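Local coordinates for DNA protection during starvation protein (Agrobacterium tumefaciens, PDB 1O9R), which stores iron as a ferric oxyhydroxide mineral inside a hollow dodecamer, oxidising Fe(2+) with hydrogen peroxide and so protecting DNA from oxidative damage without binding it, at residues G20-S25 with D67-R72; A33-Q38 with K94-D99; D63-T68 with S144-K149; N119-A124 with D138-A143; D126-D129 with T135-D138. All coordinates share one frame; numbering follows the deposited sequence. Where two conformers were deposited one is given.

Contact 1 (G20-S25 with D67-R72)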
# COMPACT_ATOMS: atom_id res chain seq x y z
N GLY A 20 -23.05 2.25 -33.57
CA GLY A 20 -22.17 2.51 -34.71
C GLY A 20 -21.02 3.46 -34.41
O GLY A 20 -19.88 3.24 -34.79
N ILE A 21 -21.34 4.53 -33.66
CA ILE A 21 -20.33 5.50 -33.25
C ILE A 21 -19.27 4.81 -32.35
O ILE A 21 -18.08 5.07 -32.53
CB ILE A 21 -20.99 6.67 -32.51
CG1 ILE A 21 -21.94 7.45 -33.46
CG2 ILE A 21 -19.96 7.63 -31.95
CD1 ILE A 21 -22.83 8.37 -32.61
N LEU A 22 -19.72 4.05 -31.38
CA LEU A 22 -18.79 3.37 -30.44
C LEU A 22 -17.93 2.37 -31.20
O LEU A 22 -16.72 2.42 -30.99
CB LEU A 22 -19.64 2.63 -29.42
CG LEU A 22 -20.36 3.52 -28.38
CD1 LEU A 22 -21.52 2.80 -27.72
CD2 LEU A 22 -19.32 3.93 -27.31
N ASN A 23 -18.52 1.47 -32.03
CA ASN A 23 -17.62 0.49 -32.67
C ASN A 23 -16.67 1.19 -33.63
O ASN A 23 -15.55 0.68 -33.82
CB ASN A 23 -18.47 -0.57 -33.39
CG ASN A 23 -18.75 -1.77 -32.51
OD1 ASN A 23 -17.94 -2.13 -31.63
ND2 ASN A 23 -19.87 -2.46 -32.68
N GLU A 24 -17.13 2.25 -34.31
CA GLU A 24 -16.16 2.93 -35.18
C GLU A 24 -15.00 3.50 -34.41
O GLU A 24 -13.80 3.34 -34.73
CB GLU A 24 -16.96 4.04 -35.91
CG GLU A 24 -16.01 4.86 -36.81
CD GLU A 24 -16.75 6.08 -37.36
OE1 GLU A 24 -17.06 7.01 -36.61
OE2 GLU A 24 -16.98 6.00 -38.57
N SER A 25 -15.29 4.19 -33.29
CA SER A 25 -14.24 4.73 -32.44
C SER A 25 -13.37 3.62 -31.84
O SER A 25 -12.15 3.83 -31.76
CB SER A 25 -14.88 5.49 -31.27
OG SER A 25 -15.51 6.68 -31.74
N ASP A 67 -11.73 -0.14 -23.54
CA ASP A 67 -12.59 -1.09 -22.83
C ASP A 67 -13.90 -0.43 -22.50
O ASP A 67 -15.00 -1.06 -22.58
CB ASP A 67 -11.89 -1.44 -21.47
CG ASP A 67 -10.88 -2.54 -21.74
OD1 ASP A 67 -10.82 -3.01 -22.89
OD2 ASP A 67 -10.08 -2.88 -20.84
N THR A 68 -13.90 0.84 -22.05
CA THR A 68 -15.16 1.50 -21.67
C THR A 68 -16.08 1.61 -22.90
O THR A 68 -17.30 1.51 -22.75
CB THR A 68 -14.87 2.86 -21.05
OG1 THR A 68 -14.02 2.58 -19.89
CG2 THR A 68 -16.08 3.59 -20.49
N ILE A 69 -15.50 1.99 -24.05
CA ILE A 69 -16.31 2.11 -25.29
C ILE A 69 -16.87 0.77 -25.67
O ILE A 69 -18.10 0.71 -25.99
CB ILE A 69 -15.37 2.72 -26.37
CG1 ILE A 69 -15.15 4.20 -26.09
CG2 ILE A 69 -15.92 2.51 -27.78
CD1 ILE A 69 -13.97 4.84 -26.88
N ALA A 70 -16.09 -0.31 -25.66
CA ALA A 70 -16.61 -1.61 -26.03
C ALA A 70 -17.72 -2.06 -25.10
O ALA A 70 -18.70 -2.67 -25.53
CB ALA A 70 -15.44 -2.61 -26.00
N GLU A 71 -17.48 -1.87 -23.78
CA GLU A 71 -18.53 -2.29 -22.82
C GLU A 71 -19.83 -1.51 -23.09
O GLU A 71 -20.89 -2.14 -22.87
CB GLU A 71 -18.07 -2.03 -21.38
CG GLU A 71 -16.85 -2.83 -20.92
CD GLU A 71 -16.47 -2.41 -19.48
OE1 GLU A 71 -16.92 -1.40 -18.92
OE2 GLU A 71 -15.50 -3.03 -19.02
N ARG A 72 -19.74 -0.26 -23.49
CA ARG A 72 -21.00 0.48 -23.76
C ARG A 72 -21.72 -0.11 -24.94
O ARG A 72 -22.96 -0.10 -24.84
CB ARG A 72 -20.62 1.96 -23.98
CG ARG A 72 -21.85 2.88 -24.07
CD ARG A 72 -22.71 2.76 -22.76
NE ARG A 72 -23.78 3.77 -22.92
CZ ARG A 72 -24.83 3.74 -22.09
NH1 ARG A 72 -24.95 2.85 -21.12
NH2 ARG A 72 -25.79 4.70 -22.22

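Contact 2 (A33-Q38 with K94-D99)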
# COMPACT_ATOMS: atom_id res chain seq x y z
N ALA A 33 -3.67 2.19 -29.91
CA ALA A 33 -2.95 1.51 -28.82
C ALA A 33 -1.81 0.70 -29.41
O ALA A 33 -0.70 0.67 -28.83
CB ALA A 33 -3.93 0.60 -28.08
N LEU A 34 -2.01 0.00 -30.55
CA LEU A 34 -0.91 -0.78 -31.15
C LEU A 34 0.16 0.15 -31.67
O LEU A 34 1.37 -0.17 -31.50
CB LEU A 34 -1.46 -1.61 -32.34
CG LEU A 34 -2.50 -2.66 -31.93
CD1 LEU A 34 -3.01 -3.40 -33.18
CD2 LEU A 34 -1.96 -3.66 -30.91
N VAL A 35 -0.22 1.28 -32.26
CA VAL A 35 0.75 2.26 -32.74
C VAL A 35 1.65 2.76 -31.63
O VAL A 35 2.86 2.98 -31.79
CB VAL A 35 -0.08 3.45 -33.34
CG1 VAL A 35 0.70 4.70 -33.35
CG2 VAL A 35 -0.53 3.06 -34.77
N THR A 36 1.04 3.02 -30.46
CA THR A 36 1.77 3.58 -29.33
C THR A 36 2.92 2.67 -28.89
O THR A 36 4.02 3.19 -28.66
CB THR A 36 0.76 3.83 -28.20
OG1 THR A 36 -0.21 4.82 -28.68
CG2 THR A 36 1.39 4.43 -26.97
N LYS A 37 2.63 1.37 -28.81
CA LYS A 37 3.68 0.43 -28.44
C LYS A 37 4.69 0.25 -29.59
O LYS A 37 5.89 0.17 -29.34
CB LYS A 37 3.09 -0.92 -28.02
CG LYS A 37 2.54 -0.93 -26.59
CD LYS A 37 3.73 -1.03 -25.59
CE LYS A 37 3.15 -1.15 -24.16
NZ LYS A 37 4.36 -1.37 -23.27
N GLN A 38 4.22 0.26 -30.85
CA GLN A 38 5.13 0.14 -32.01
C GLN A 38 6.18 1.24 -31.92
O GLN A 38 7.40 1.01 -32.11
CB GLN A 38 4.27 0.22 -33.28
CG GLN A 38 5.20 0.27 -34.54
CD GLN A 38 5.89 -1.04 -34.76
OE1 GLN A 38 6.97 -1.04 -35.44
NE2 GLN A 38 5.45 -2.14 -34.29
N LYS A 94 -3.85 5.71 -40.90
CA LYS A 94 -2.96 5.15 -41.93
C LYS A 94 -1.93 4.25 -41.23
O LYS A 94 -1.51 4.52 -40.09
CB LYS A 94 -2.15 6.31 -42.52
CG LYS A 94 -2.06 7.67 -42.00
CD LYS A 94 -2.00 8.04 -40.53
CE LYS A 94 -3.37 8.36 -39.98
NZ LYS A 94 -3.70 8.06 -38.60
N ALA A 95 -1.51 3.21 -41.94
CA ALA A 95 -0.49 2.31 -41.42
C ALA A 95 0.73 3.05 -40.90
O ALA A 95 1.31 4.00 -41.46
CB ALA A 95 -0.03 1.38 -42.57
N TYR A 96 1.15 2.59 -39.69
CA TYR A 96 2.29 3.24 -39.05
C TYR A 96 3.58 2.76 -39.70
O TYR A 96 3.79 1.56 -39.93
CB TYR A 96 2.28 2.84 -37.52
CG TYR A 96 3.18 3.74 -36.71
CD1 TYR A 96 2.75 4.99 -36.25
CD2 TYR A 96 4.49 3.36 -36.43
CE1 TYR A 96 3.55 5.84 -35.52
CE2 TYR A 96 5.31 4.23 -35.70
CZ TYR A 96 4.86 5.44 -35.24
OH TYR A 96 5.64 6.32 -34.53
N PRO A 97 4.50 3.69 -39.95
CA PRO A 97 5.77 3.28 -40.61
C PRO A 97 6.65 2.41 -39.74
O PRO A 97 6.90 2.79 -38.59
CB PRO A 97 6.39 4.59 -41.00
CG PRO A 97 5.87 5.60 -40.02
CD PRO A 97 4.44 5.13 -39.75
N THR A 98 7.14 1.31 -40.28
CA THR A 98 7.99 0.42 -39.46
C THR A 98 9.46 0.70 -39.66
O THR A 98 10.30 -0.02 -39.10
CB THR A 98 7.67 -1.05 -39.77
OG1 THR A 98 7.82 -1.33 -41.17
CG2 THR A 98 6.23 -1.34 -39.40
N ASP A 99 9.80 1.67 -40.48
CA ASP A 99 11.17 1.97 -40.80
C ASP A 99 11.62 3.34 -40.32
O ASP A 99 12.60 3.92 -40.76
CB ASP A 99 11.41 1.85 -42.32
CG ASP A 99 10.60 2.87 -43.07
OD1 ASP A 99 10.89 3.02 -44.29
OD2 ASP A 99 9.68 3.51 -42.51

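Contact 3 (D63-T68 with S144-K149)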
# COMPACT_ATOMS: atom_id res chain seq x y z
N ASP A 63 -6.07 1.68 -23.41
CA ASP A 63 -6.72 0.41 -23.06
C ASP A 63 -7.96 0.67 -22.24
O ASP A 63 -9.01 -0.03 -22.47
CB ASP A 63 -5.75 -0.43 -22.19
CG ASP A 63 -4.54 -0.96 -22.92
OD1 ASP A 63 -3.61 -1.36 -22.16
OD2 ASP A 63 -4.55 -0.99 -24.16
N ASN A 64 -7.92 1.58 -21.31
CA ASN A 64 -9.06 1.80 -20.42
C ASN A 64 -10.21 2.49 -21.18
O ASN A 64 -11.36 2.02 -21.04
CB ASN A 64 -8.58 2.68 -19.25
CG ASN A 64 -7.74 1.84 -18.25
OD1 ASN A 64 -7.76 0.60 -18.25
ND2 ASN A 64 -7.00 2.63 -17.50
N HIS A 65 -9.90 3.47 -22.04
CA HIS A 65 -11.00 4.06 -22.82
C HIS A 65 -11.58 3.08 -23.83
O HIS A 65 -12.79 3.10 -24.05
CB HIS A 65 -10.55 5.37 -23.48
CG HIS A 65 -10.32 6.41 -22.43
ND1 HIS A 65 -11.32 6.85 -21.60
CD2 HIS A 65 -9.22 7.10 -22.07
CE1 HIS A 65 -10.82 7.74 -20.77
NE2 HIS A 65 -9.53 7.92 -21.02
N GLY A 66 -10.72 2.31 -24.49
CA GLY A 66 -11.24 1.34 -25.46
C GLY A 66 -12.12 0.31 -24.76
O GLY A 66 -13.21 -0.06 -25.23
N ASP A 67 -11.73 -0.14 -23.54
CA ASP A 67 -12.59 -1.09 -22.83
C ASP A 67 -13.90 -0.43 -22.50
O ASP A 67 -15.00 -1.06 -22.58
CB ASP A 67 -11.89 -1.44 -21.47
CG ASP A 67 -10.88 -2.54 -21.74
OD1 ASP A 67 -10.82 -3.01 -22.89
OD2 ASP A 67 -10.08 -2.88 -20.84
N THR A 68 -13.90 0.84 -22.05
CA THR A 68 -15.16 1.50 -21.67
C THR A 68 -16.08 1.61 -22.90
O THR A 68 -17.30 1.51 -22.75
CB THR A 68 -14.87 2.86 -21.05
OG1 THR A 68 -14.02 2.58 -19.89
CG2 THR A 68 -16.08 3.59 -20.49
N SER A 144 -11.93 12.07 -24.41
CA SER A 144 -11.46 13.28 -25.03
C SER A 144 -10.50 14.03 -24.12
O SER A 144 -9.50 14.57 -24.59
CB SER A 144 -12.72 14.19 -25.29
OG SER A 144 -12.34 15.41 -25.88
N ARG A 145 -10.85 14.12 -22.82
CA ARG A 145 -9.94 14.83 -21.94
C ARG A 145 -8.55 14.19 -21.93
O ARG A 145 -7.51 14.88 -22.04
CB ARG A 145 -10.49 14.71 -20.50
CG ARG A 145 -11.55 15.79 -20.34
CD ARG A 145 -12.18 15.86 -19.00
NE ARG A 145 -11.13 16.17 -17.98
CZ ARG A 145 -11.50 16.19 -16.70
NH1 ARG A 145 -12.73 16.05 -16.26
NH2 ARG A 145 -10.49 16.40 -15.83
N ASP A 146 -8.48 12.85 -21.91
CA ASP A 146 -7.12 12.22 -21.92
C ASP A 146 -6.53 12.31 -23.32
O ASP A 146 -5.30 12.46 -23.41
CB ASP A 146 -7.26 10.76 -21.48
CG ASP A 146 -7.40 10.63 -19.95
OD1 ASP A 146 -7.90 9.53 -19.55
OD2 ASP A 146 -7.05 11.58 -19.24
N LEU A 147 -7.29 12.18 -24.41
CA LEU A 147 -6.67 12.28 -25.76
C LEU A 147 -6.14 13.67 -25.95
O LEU A 147 -5.06 13.80 -26.58
CB LEU A 147 -7.70 11.92 -26.84
CG LEU A 147 -7.86 10.39 -26.98
CD1 LEU A 147 -9.24 10.06 -27.52
CD2 LEU A 147 -6.69 9.90 -27.86
N ASP A 148 -6.89 14.71 -25.59
CA ASP A 148 -6.40 16.07 -25.83
C ASP A 148 -5.18 16.37 -25.01
O ASP A 148 -4.31 17.11 -25.48
CB ASP A 148 -7.53 17.10 -25.54
CG ASP A 148 -8.52 17.22 -26.67
OD1 ASP A 148 -9.40 18.12 -26.49
OD2 ASP A 148 -8.49 16.50 -27.68
N LYS A 149 -5.13 15.84 -23.77
CA LYS A 149 -3.89 16.07 -22.98
C LYS A 149 -2.73 15.27 -23.58
O LYS A 149 -1.63 15.85 -23.57
CB LYS A 149 -4.20 15.68 -21.51
CG LYS A 149 -2.99 15.81 -20.62
CD LYS A 149 -3.36 15.63 -19.14
CE LYS A 149 -2.06 15.69 -18.32
NZ LYS A 149 -2.42 15.83 -16.87

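Contact 4 (N119-A124 with D138-A143)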
# COMPACT_ATOMS: atom_id res chain seq x y z
N ASN A 119 -9.72 14.03 -32.49
CA ASN A 119 -10.80 14.77 -33.17
C ASN A 119 -11.97 13.90 -33.52
O ASN A 119 -13.13 14.34 -33.44
CB ASN A 119 -10.15 15.39 -34.44
CG ASN A 119 -9.19 16.50 -34.09
OD1 ASN A 119 -9.22 17.15 -33.04
ND2 ASN A 119 -8.25 16.84 -34.99
N MET A 120 -11.73 12.59 -33.71
CA MET A 120 -12.85 11.68 -33.90
C MET A 120 -13.69 11.59 -32.61
O MET A 120 -14.94 11.56 -32.67
CB MET A 120 -12.32 10.28 -34.19
CG MET A 120 -13.19 9.07 -34.07
SD MET A 120 -12.34 7.55 -34.63
CE MET A 120 -11.11 8.39 -35.76
N ILE A 121 -13.00 11.49 -31.47
CA ILE A 121 -13.74 11.34 -30.20
C ILE A 121 -14.40 12.65 -29.85
O ILE A 121 -15.52 12.59 -29.29
CB ILE A 121 -12.69 10.93 -29.13
CG1 ILE A 121 -12.15 9.52 -29.40
CG2 ILE A 121 -13.31 11.06 -27.75
CD1 ILE A 121 -13.13 8.38 -29.47
N ARG A 122 -13.85 13.82 -30.19
CA ARG A 122 -14.51 15.09 -29.98
C ARG A 122 -15.87 15.12 -30.70
O ARG A 122 -16.90 15.54 -30.16
CB ARG A 122 -13.61 16.24 -30.48
CG ARG A 122 -13.99 17.66 -30.12
CD ARG A 122 -13.07 18.77 -30.66
NE ARG A 122 -11.70 18.34 -30.96
CZ ARG A 122 -10.87 18.06 -29.93
NH1 ARG A 122 -11.19 18.35 -28.66
NH2 ARG A 122 -9.67 17.55 -30.19
N LYS A 123 -15.87 14.66 -31.98
CA LYS A 123 -17.14 14.61 -32.74
C LYS A 123 -18.09 13.57 -32.16
O LYS A 123 -19.31 13.76 -32.14
CB LYS A 123 -16.78 14.26 -34.21
CG LYS A 123 -18.07 14.21 -35.07
CD LYS A 123 -17.64 14.14 -36.54
CE LYS A 123 -18.91 14.25 -37.40
NZ LYS A 123 -19.70 13.00 -37.41
N ALA A 124 -17.56 12.43 -31.65
CA ALA A 124 -18.40 11.40 -31.05
C ALA A 124 -19.16 11.93 -29.86
O ALA A 124 -20.29 11.45 -29.66
CB ALA A 124 -17.56 10.16 -30.68
N ASP A 138 -20.75 11.02 -22.13
CA ASP A 138 -19.79 11.20 -21.04
C ASP A 138 -18.61 10.25 -21.17
O ASP A 138 -17.48 10.67 -20.85
CB ASP A 138 -20.57 10.89 -19.75
CG ASP A 138 -19.71 11.20 -18.51
OD1 ASP A 138 -19.31 10.24 -17.81
OD2 ASP A 138 -19.43 12.38 -18.29
N ILE A 139 -18.83 9.05 -21.67
CA ILE A 139 -17.72 8.09 -21.90
C ILE A 139 -16.77 8.72 -22.90
O ILE A 139 -15.52 8.67 -22.75
CB ILE A 139 -18.28 6.75 -22.39
CG1 ILE A 139 -18.90 6.01 -21.19
CG2 ILE A 139 -17.17 5.89 -23.04
CD1 ILE A 139 -19.78 4.83 -21.62
N PHE A 140 -17.34 9.33 -23.98
CA PHE A 140 -16.44 9.92 -24.98
C PHE A 140 -15.81 11.20 -24.44
O PHE A 140 -14.67 11.54 -24.81
CB PHE A 140 -17.23 10.25 -26.28
CG PHE A 140 -17.48 9.05 -27.14
CD1 PHE A 140 -18.81 8.74 -27.47
CD2 PHE A 140 -16.45 8.29 -27.65
CE1 PHE A 140 -19.07 7.67 -28.30
CE2 PHE A 140 -16.74 7.22 -28.46
CZ PHE A 140 -18.05 6.91 -28.81
N THR A 141 -16.47 11.96 -23.54
CA THR A 141 -15.90 13.14 -22.96
C THR A 141 -14.69 12.82 -22.09
O THR A 141 -13.67 13.50 -22.13
CB THR A 141 -16.95 13.92 -22.19
OG1 THR A 141 -18.02 14.29 -23.07
CG2 THR A 141 -16.36 15.23 -21.66
N ALA A 142 -14.84 11.76 -21.30
CA ALA A 142 -13.66 11.36 -20.47
C ALA A 142 -12.51 10.96 -21.38
O ALA A 142 -11.35 11.31 -21.08
CB ALA A 142 -14.08 10.19 -19.56
N ALA A 143 -12.81 10.25 -22.47
CA ALA A 143 -11.74 9.85 -23.39
C ALA A 143 -11.11 11.07 -24.01
O ALA A 143 -9.90 11.18 -24.24
CB ALA A 143 -12.26 8.87 -24.46

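Contact 5 (D126-D129 with T135-D138)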
# COMPACT_ATOMS: atom_id res chain seq x y z
N ASP A 126 -20.36 14.90 -29.52
CA ASP A 126 -21.58 15.65 -30.01
C ASP A 126 -22.53 14.71 -30.72
O ASP A 126 -23.77 14.86 -30.52
CB ASP A 126 -21.09 16.72 -30.99
CG ASP A 126 -20.21 17.79 -30.40
OD1 ASP A 126 -20.09 17.94 -29.16
OD2 ASP A 126 -19.56 18.54 -31.17
N ASP A 127 -22.07 13.75 -31.49
CA ASP A 127 -23.04 12.85 -32.15
C ASP A 127 -23.84 12.04 -31.14
O ASP A 127 -25.00 11.67 -31.37
CB ASP A 127 -22.39 11.94 -33.17
CG ASP A 127 -21.82 12.70 -34.36
OD1 ASP A 127 -20.91 12.28 -35.07
OD2 ASP A 127 -22.32 13.85 -34.59
N SER A 128 -23.16 11.59 -30.05
CA SER A 128 -23.86 10.84 -29.03
C SER A 128 -24.87 11.70 -28.28
O SER A 128 -25.98 11.15 -27.99
CB SER A 128 -22.86 10.30 -27.97
OG SER A 128 -21.96 9.41 -28.55
N ASP A 129 -24.51 12.93 -27.96
CA ASP A 129 -25.47 13.84 -27.32
C ASP A 129 -26.65 14.08 -28.27
O ASP A 129 -27.82 14.12 -27.85
CB ASP A 129 -24.80 15.20 -27.14
CG ASP A 129 -25.74 16.31 -26.69
OD1 ASP A 129 -26.09 17.19 -27.51
OD2 ASP A 129 -26.15 16.28 -25.54
N THR A 135 -25.12 9.49 -21.39
CA THR A 135 -24.25 8.53 -20.71
C THR A 135 -23.10 8.14 -21.61
O THR A 135 -21.91 8.17 -21.27
CB THR A 135 -25.03 7.34 -20.20
OG1 THR A 135 -25.96 7.92 -19.24
CG2 THR A 135 -24.17 6.29 -19.54
N THR A 136 -23.41 7.82 -22.87
CA THR A 136 -22.39 7.48 -23.83
C THR A 136 -21.58 8.74 -24.14
O THR A 136 -20.36 8.70 -24.26
CB THR A 136 -22.98 7.00 -25.17
OG1 THR A 136 -23.60 5.77 -24.88
CG2 THR A 136 -21.85 6.88 -26.22
N ALA A 137 -22.20 9.92 -24.24
CA ALA A 137 -21.41 11.13 -24.51
C ALA A 137 -20.40 11.35 -23.37
O ALA A 137 -19.31 11.82 -23.67
CB ALA A 137 -22.33 12.37 -24.67
N ASP A 138 -20.75 11.02 -22.13
CA ASP A 138 -19.79 11.20 -21.04
C ASP A 138 -18.61 10.25 -21.17
O ASP A 138 -17.48 10.67 -20.85
CB ASP A 138 -20.57 10.89 -19.75
CG ASP A 138 -19.71 11.20 -18.51
OD1 ASP A 138 -19.31 10.24 -17.81
OD2 ASP A 138 -19.43 12.38 -18.29

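Contact 1 (G20-S25 with D67-R72)
With CG1 of I69 set beside its backbone N (chi1 -74°), the other branch, CG2, falls anti to that N and meets L22. L22 is turned in a similar way (chi1 -73°), and its two methyls part from there, CD2 toward I69 and CD1 toward R72. The tightest approach is from I69 CG2 to the carbonyl oxygen L22 O, 3.3 Å, so this methyl packs on the backbone as well as on the side chain. L22 CD2 then lies 3.7 Å from I69 CG2 and equally near I69 O. The other methyl, L22 CD1, rests 3.7 Å from R72 CG, with R72 CB just behind. Here helix 12-42 meets helix 48-75, the antiparallel first pair of the ferritin-like four-helix bundle; the CA atoms of L22 and I69 come within 5.9 Å. R72 gives only the root of its side chain to this apolar patch. Its chain bends at chi2 (58°) and takes the guanidinium away from L22 to a set of polar partners: D133, T136 and Q75 of the same chain and D148 of a second subunit. On the same helix E71, an experimentally established iron ligand, forms a salt bridge with K149 of that second subunit. Beyond L22 and S25 lies the ring of F140 on helix 134-156.

Contact 2 (A33-Q38 with K94-D99)
Y96 lays its ring against two side chains one helical turn apart, V35 and Q38, both on the same side of the ring plane. The ring belongs to the loop that follows helix 84-90 and leads into helix 103-130, part of the long connection between the second and third helices of the ferritin-like bundle; in the Dps family this connection carries the short extra helix. V35 and Q38 sit on helix 12-42, so the ring packs the loop against the side of that helix. V35 presents both branches. CG1, anti to the backbone N (chi1 156°), approaches Y96 CD1 to 3.6 Å, while V35 CG2 takes the inner end of the side chain, 3.9 Å from Y96 CB. On the ring's other long side the aliphatic part of Q38 does the work: Q38 CG is 3.7 Å from Y96 CD2, and both approaches are oblique. The Q38 chain bends at chi2 (70°), and its end comes to lie beside T98 of the loop. Polar groups hold the loop from outside this patch. The hydroxyl of Y96 is hydrogen-bonded to H106, and K94 forms a salt bridge with E116, both partners on helix 103-130. A neighbouring subunit packs against Q38 with G82 and against T98 with L81. Q38 lies about 7 Å, side chain to side chain, from the iron ligand H40. On the opposite face of the Y96 ring from V35 and Q38, P97 CD stands 3.6 Å above the ring plane, offset toward the rim.

Contact 3 (D63-T68 with S144-K149)
H65 NE2 donates to D146 OD1 at 2.7 Å, a short and almost straight bond with an N-H...O angle of 174°. The carboxylate oxygen sits at the edge of the imidazole, in its plane, as an N-H on the ring rim requires. Seen from D146 the fit is less regular: the histidine uses the anti side of OD1 and lies somewhat out of the carboxylate plane, and the two flat groups are turned 58° against each other. A carboxylate in this position would be expected to favour an imidazole that keeps its proton on NE2 and may raise its pKa. The pair bridges helix 48-75 and helix 134-156, which run antiparallel in the ferritin-like four-helix bundle. The backbones stand well apart, 9.1 Å between the CA atoms of H65 and D146, so two outstretched polar side chains span the gap. Deeper in the bundle H65 also packs on A143. Within helix 48-75, N64 O receives two donors from opposite faces of its plane: the helical bond from T68 N and a second from T68 OG1, each 3.0 Å long. The torsion of T68 (chi1 -59°) swings the hydroxyl back over the preceding turn for this. Close by, D67 is probably an iron ligand, as in related Dps proteins. Along helix 134-156, R145 forms a salt bridge with D138 of a neighbouring subunit.

Contact 4 (N119-A124 with D138-A143)
The ring of F140 carries the methyl of A124 squarely over one face: A124 CB stands 3.5 Å from the ring centroid and only 2° off the normal, a CH-pi contact in which all six ring carbons are about equally distant from the methyl. I121 comes obliquely at the ring, its CD1 3.8 Å from F140 CD2, the two side chains crossing at about a right angle. The other branch of I121, CG2, lies anti to the backbone N and reaches helix 134-156, where it sits 3.3 Å from F140 O and 4.1 Å from A143 CB. One isoleucine thus touches the ring of F140, the carbonyl of the same residue and, about a turn farther on, the methyl of A143. The second flat group, the guanidinium of R122, lies on the side of its helix turned from F140, where a neighbouring subunit meets it. Its NH2 donates in its own plane to N119 OD1, 2.9 Å away at an N-H...O angle of 168°, and within the carbonyl plane of that amide; a weak bond from NE backs it up. R122 also forms salt bridges with D148 of its own chain and D9 of a neighbouring subunit, ties that should keep its plane from turning. The local axes approach to 8.6 Å at 150°, the roughly antiparallel pairing of the last two long helices in a ferritin-like four-helix bundle.

Contact 5 (D126-D129 with T135-D138)
S128 and A137 bring their backbones together so closely that their CA atoms are 5.1 Å apart, and small side chains fill what lies between. S128 CB is 3.9 Å from A137 CB and 3.8 Å from A137 N, so the serine methylene packs on backbone and methyl alike. The torsion of S128 decides where its hydroxyl goes. OG sits beside the backbone N (chi1 -63°) and turns back along its own helix to donate to the carbonyl oxygen of A124, one turn earlier. In that position S128 OG still touches a methyl across the gap, T136 CG2 at 3.4 Å, a van der Waals contact and not a polar one. T136 shows the complementary split. Its methyl is anti to the backbone N and meets S128, while OG1 stands beside that N (chi1 -67°) and is hydrogen-bonded to D133. The threonine thereby offers carbon to one neighbour and oxygen to the other. A137 CB extends the packing to the next residue of the first helix, lying 4.0 Å from D129 N; D129 CB comes 4.5 Å from A137 CB at the margin. These segments are the last turns of helix 103-130 and the first of helix 134-156, joined by a very short turn at one end of the ferritin-like bundle. V18 and L22 of helix 12-42 pack against T136, helix 48-75 runs close by, and T135 is hydrogen-bonded to S144 of a neighbouring subunit.

How the contacts relate
From the N terminus, helix 12-42 opens contact 1 and then contact 2. Contact 1 closes on helix 48-75, tying the first two long helices together; contact 2 closes later, on the loop before helix 103-130, so the two cross. Contact 3 opens where contact 1 ends, sharing D67 and T68 with it, and also crosses contact 2 before reaching helix 134-156. Contacts 4 and 5 both fall within its span and join helix 103-130 to helix 134-156; contact 5, nearest the turn, opens later than contact 4 and ends on the same stretch, sharing D138. F140 and T136 link contacts 4 and 5 back to contact 1, while contact 2 stands toward the far end of the bundle.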